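Local coordinates for Non-structural protein 2 (Human rotavirus C, PDB 2GU0) that probably binds single-stranded RNA, hydrolyses nucleoside triphosphates and, as an octamer, helps build the viral factories in which the rotavirus genome is replicated and packaged, at residues 181-193 with 213-227. Residues are numbered along the deposited sequence; the frame is centred on the assembly and turned at random.
Sequences ADEYKITINTKTD and FAAISHGKRHWRLVL
Ile186 and Trp223 face each other as a hydrogen-bonded antiparallel pair, their side chains crossing at about a right angle with Ile186 CG2 3.8 Å from Trp223 CE3. Ile188 CG2 lies at the edge of the same indole, in its plane, 3.8 Å from Trp223 CZ3. With Ile186 CG1 anti to its carbonyl carbon (chi1 -53°), the CD1 methyl reaches both Ala215 CB and Leu225 CG. Farther along this apolar face, Tyr184 turns the CE1 side of its ring toward the face of Phe213 in an offset edge-to-face pair, centroids 5.4 Å apart and planes at 83°. Its CB packs on Leu225 CD1, and Phe210 adds a second edge-to-face partner.

Beneath these side chains, strands 182-188 and 222-227 are joined by backbone bonds from Ile186 N to Trp223 O and, at 2.8 Å, from Trp223 N to Ile186 O.

The opposite face is polar. Arg224 NH1 forms a salt bridge with Glu183 OE1 (2.7 Å); the carboxylate oxygen lies in the guanidinium plane, yet NH1 meets it from well above the carboxylate plane. The Arg224 chain bends at chi3 (-68°), and its NH2 comes 3.9 Å from Lys185 NZ. Glu153, salt-bridged to Lys185 together with Glu147 and weakly paired with Arg224, probably helps set the two basic ends side by side in the pocket. Lys185 slants across His222, with its CD 4.2 Å from His222 CD2.

Strand 222-227 lies between 182-188 and 213-216 in the antiparallel sheet of the HIT-like C-terminal region. Its polar face, with Lys185, Arg224 and the predicted catalytic His222, is consistent with the nucleotide site of NSP2, whose two histidines, His218 in the connecting loop and His222 at the strand beyond it, recall the HIT motif.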
# COMPACT_ATOMS: atom_id res chain seq x y z
N ALA A 181 31.86 -2.78 14.42
CA ALA A 181 32.79 -3.86 14.70
C ALA A 181 32.38 -5.18 14.02
O ALA A 181 31.21 -5.58 14.06
CB ALA A 181 32.91 -4.06 16.21
N ASP A 182 33.36 -5.84 13.40
CA ASP A 182 33.17 -7.10 12.69
C ASP A 182 33.70 -8.19 13.64
O ASP A 182 34.90 -8.44 13.70
CB ASP A 182 34.00 -7.06 11.39
CG ASP A 182 33.72 -8.23 10.46
OD1 ASP A 182 34.04 -9.39 10.80
OD2 ASP A 182 33.19 -7.98 9.36
N GLU A 183 32.81 -8.83 14.38
CA GLU A 183 33.26 -9.86 15.31
C GLU A 183 32.41 -11.12 15.30
O GLU A 183 31.30 -11.13 14.78
CB GLU A 183 33.23 -9.31 16.74
CG GLU A 183 33.87 -7.95 16.91
CD GLU A 183 33.73 -7.43 18.33
OE1 GLU A 183 32.58 -7.18 18.74
OE2 GLU A 183 34.74 -7.28 19.04
N TYR A 184 32.96 -12.18 15.89
CA TYR A 184 32.27 -13.46 16.04
C TYR A 184 32.62 -13.93 17.44
O TYR A 184 33.57 -13.42 18.04
CB TYR A 184 32.76 -14.50 15.04
CG TYR A 184 32.54 -14.13 13.60
CD1 TYR A 184 33.38 -13.20 12.98
CD2 TYR A 184 31.52 -14.70 12.85
CE1 TYR A 184 33.20 -12.85 11.65
CE2 TYR A 184 31.33 -14.36 11.52
CZ TYR A 184 32.18 -13.44 10.93
OH TYR A 184 32.05 -13.08 9.61
N LYS A 185 31.87 -14.89 17.97
CA LYS A 185 32.17 -15.39 19.30
C LYS A 185 32.24 -16.91 19.35
O LYS A 185 31.38 -17.61 18.81
CB LYS A 185 31.12 -14.89 20.30
CG LYS A 185 31.47 -15.22 21.75
CD LYS A 185 30.41 -14.76 22.75
CE LYS A 185 30.39 -13.26 22.90
NZ LYS A 185 29.45 -12.85 23.98
N ILE A 186 33.29 -17.42 19.99
CA ILE A 186 33.51 -18.85 20.16
C ILE A 186 33.14 -19.21 21.59
O ILE A 186 33.64 -18.62 22.53
CB ILE A 186 34.99 -19.19 19.99
CG1 ILE A 186 35.52 -18.63 18.67
CG2 ILE A 186 35.19 -20.68 20.06
CD1 ILE A 186 37.01 -18.79 18.54
N THR A 187 32.26 -20.19 21.77
CA THR A 187 31.88 -20.58 23.12
C THR A 187 31.88 -22.09 23.17
O THR A 187 31.52 -22.72 22.19
CB THR A 187 30.46 -20.08 23.50
OG1 THR A 187 29.49 -20.68 22.64
CG2 THR A 187 30.37 -18.58 23.36
N ILE A 188 32.31 -22.68 24.28
CA ILE A 188 32.30 -24.14 24.40
C ILE A 188 30.88 -24.61 24.71
O ILE A 188 30.11 -23.90 25.37
CB ILE A 188 33.24 -24.64 25.53
CG1 ILE A 188 32.94 -23.89 26.83
CG2 ILE A 188 34.69 -24.47 25.11
CD1 ILE A 188 33.93 -24.16 27.95
N ASN A 189 30.52 -25.79 24.23
CA ASN A 189 29.17 -26.27 24.47
C ASN A 189 29.00 -26.89 25.85
O ASN A 189 27.89 -27.04 26.34
CB ASN A 189 28.78 -27.29 23.39
CG ASN A 189 29.04 -26.77 21.98
OD1 ASN A 189 28.77 -25.61 21.68
ND2 ASN A 189 29.56 -27.63 21.11
N THR A 190 30.13 -27.24 26.47
CA THR A 190 30.16 -27.87 27.78
C THR A 190 31.48 -27.58 28.47
O THR A 190 32.52 -27.50 27.82
CB THR A 190 30.03 -29.39 27.64
OG1 THR A 190 28.69 -29.73 27.30
CG2 THR A 190 30.43 -30.08 28.92
N LYS A 191 31.45 -27.45 29.80
CA LYS A 191 32.66 -27.17 30.56
C LYS A 191 33.57 -28.40 30.64
O LYS A 191 34.44 -28.46 31.51
CB LYS A 191 32.31 -26.72 31.98
CG LYS A 191 31.70 -25.32 32.10
CD LYS A 191 31.37 -25.01 33.57
CE LYS A 191 30.88 -23.58 33.76
NZ LYS A 191 30.68 -23.24 35.19
N THR A 192 33.36 -29.36 29.74
CA THR A 192 34.16 -30.58 29.73
C THR A 192 35.54 -30.38 29.09
O THR A 192 35.73 -29.49 28.25
CB THR A 192 33.43 -31.72 28.97
OG1 THR A 192 34.14 -32.95 29.14
CG2 THR A 192 33.35 -31.42 27.48
N ASP A 193 36.51 -31.20 29.50
CA ASP A 193 37.87 -31.11 28.97
C ASP A 193 37.83 -31.36 27.48
O ASP A 193 37.27 -32.35 27.02
CB ASP A 193 38.77 -32.16 29.63
CG ASP A 193 38.59 -32.22 31.14
OD1 ASP A 193 38.70 -31.16 31.80
OD2 ASP A 193 38.33 -33.34 31.65
N PHE A 213 41.07 -12.75 11.26
CA PHE A 213 40.83 -12.62 12.69
C PHE A 213 41.79 -13.34 13.63
O PHE A 213 42.56 -14.20 13.23
CB PHE A 213 39.42 -13.10 13.02
CG PHE A 213 38.36 -12.48 12.18
CD1 PHE A 213 38.22 -12.82 10.85
CD2 PHE A 213 37.47 -11.58 12.74
CE1 PHE A 213 37.22 -12.29 10.09
CE2 PHE A 213 36.45 -11.04 11.97
CZ PHE A 213 36.33 -11.40 10.64
N ALA A 214 41.70 -12.97 14.89
CA ALA A 214 42.51 -13.56 15.95
C ALA A 214 41.56 -13.83 17.10
O ALA A 214 40.83 -12.95 17.54
CB ALA A 214 43.60 -12.59 16.38
N ALA A 215 41.56 -15.07 17.57
CA ALA A 215 40.69 -15.45 18.67
C ALA A 215 41.37 -15.08 19.97
O ALA A 215 42.44 -15.60 20.29
CB ALA A 215 40.44 -16.94 18.62
N ILE A 216 40.74 -14.16 20.71
CA ILE A 216 41.29 -13.71 21.99
C ILE A 216 40.38 -14.06 23.16
O ILE A 216 39.29 -14.60 22.98
CB ILE A 216 41.50 -12.18 21.99
CG1 ILE A 216 40.16 -11.47 21.83
CG2 ILE A 216 42.44 -11.77 20.87
CD1 ILE A 216 40.27 -9.96 21.79
N SER A 217 40.85 -13.77 24.37
CA SER A 217 40.06 -14.01 25.57
C SER A 217 40.28 -12.89 26.56
O SER A 217 41.41 -12.48 26.80
CB SER A 217 40.45 -15.32 26.24
OG SER A 217 39.82 -15.41 27.51
N HIS A 218 39.18 -12.40 27.12
CA HIS A 218 39.25 -11.33 28.10
C HIS A 218 39.39 -11.95 29.49
O HIS A 218 39.12 -11.31 30.50
CB HIS A 218 37.98 -10.47 28.05
CG HIS A 218 37.73 -9.83 26.72
ND1 HIS A 218 38.67 -9.03 26.08
CD2 HIS A 218 36.63 -9.82 25.92
CE1 HIS A 218 38.15 -8.57 24.96
NE2 HIS A 218 36.92 -9.03 24.83
N GLY A 219 39.80 -13.21 29.54
CA GLY A 219 39.97 -13.88 30.82
C GLY A 219 39.00 -15.01 31.11
O GLY A 219 39.37 -15.97 31.79
N LYS A 220 37.77 -14.92 30.61
CA LYS A 220 36.77 -15.95 30.85
C LYS A 220 36.98 -17.15 29.92
O LYS A 220 38.00 -17.24 29.24
CB LYS A 220 35.39 -15.38 30.62
CG LYS A 220 35.16 -14.04 31.29
CD LYS A 220 35.23 -14.15 32.79
CE LYS A 220 34.64 -12.91 33.45
NZ LYS A 220 33.18 -12.80 33.20
N ARG A 221 36.04 -18.09 29.91
CA ARG A 221 36.16 -19.26 29.05
C ARG A 221 35.29 -19.17 27.80
O ARG A 221 34.46 -20.04 27.54
CB ARG A 221 35.84 -20.54 29.80
CG ARG A 221 36.86 -20.91 30.87
CD ARG A 221 36.43 -22.17 31.60
NE ARG A 221 36.50 -23.34 30.73
CZ ARG A 221 35.95 -24.52 31.01
NH1 ARG A 221 35.27 -24.70 32.13
NH2 ARG A 221 36.08 -25.53 30.15
N HIS A 222 35.46 -18.08 27.05
CA HIS A 222 34.75 -17.86 25.80
C HIS A 222 35.67 -16.93 25.02
O HIS A 222 36.49 -16.22 25.61
CB HIS A 222 33.34 -17.27 26.02
CG HIS A 222 33.31 -15.81 26.32
ND1 HIS A 222 32.98 -15.31 27.56
CD2 HIS A 222 33.51 -14.73 25.52
CE1 HIS A 222 32.97 -13.98 27.51
NE2 HIS A 222 33.28 -13.61 26.28
N TRP A 223 35.56 -16.93 23.70
CA TRP A 223 36.48 -16.14 22.89
C TRP A 223 35.86 -15.26 21.81
O TRP A 223 34.80 -15.55 21.28
CB TRP A 223 37.51 -17.08 22.27
CG TRP A 223 38.14 -17.96 23.29
CD1 TRP A 223 39.27 -17.70 23.99
CD2 TRP A 223 37.61 -19.17 23.82
NE1 TRP A 223 39.48 -18.67 24.93
CE2 TRP A 223 38.47 -19.59 24.85
CE3 TRP A 223 36.47 -19.94 23.54
CZ2 TRP A 223 38.25 -20.75 25.60
CZ3 TRP A 223 36.24 -21.10 24.28
CH2 TRP A 223 37.13 -21.49 25.31
N ARG A 224 36.57 -14.19 21.49
CA ARG A 224 36.10 -13.27 20.47
C ARG A 224 37.07 -13.21 19.28
O ARG A 224 38.26 -12.98 19.45
CB ARG A 224 35.90 -11.87 21.08
CG ARG A 224 35.13 -10.90 20.19
CD ARG A 224 34.69 -9.65 20.93
NE ARG A 224 33.67 -9.94 21.94
CZ ARG A 224 32.45 -9.40 21.96
NH1 ARG A 224 32.08 -8.53 21.02
NH2 ARG A 224 31.61 -9.72 22.94
N LEU A 225 36.54 -13.46 18.09
CA LEU A 225 37.34 -13.39 16.86
C LEU A 225 37.31 -11.92 16.46
O LEU A 225 36.25 -11.39 16.13
CB LEU A 225 36.71 -14.24 15.75
CG LEU A 225 36.86 -15.76 15.91
CD1 LEU A 225 36.02 -16.47 14.89
CD2 LEU A 225 38.32 -16.14 15.74
N VAL A 226 38.47 -11.27 16.51
CA VAL A 226 38.55 -9.85 16.17
C VAL A 226 39.48 -9.62 15.00
O VAL A 226 40.33 -10.45 14.69
CB VAL A 226 39.03 -9.03 17.38
CG1 VAL A 226 38.06 -9.21 18.53
CG2 VAL A 226 40.42 -9.46 17.81
N LEU A 227 39.32 -8.48 14.32
CA LEU A 227 40.16 -8.16 13.18
C LEU A 227 41.58 -7.85 13.64
O LEU A 227 41.77 -7.21 14.68
CB LEU A 227 39.61 -6.94 12.42
CG LEU A 227 38.70 -7.10 11.20
CD1 LEU A 227 38.44 -8.56 10.92
CD2 LEU A 227 37.41 -6.33 11.42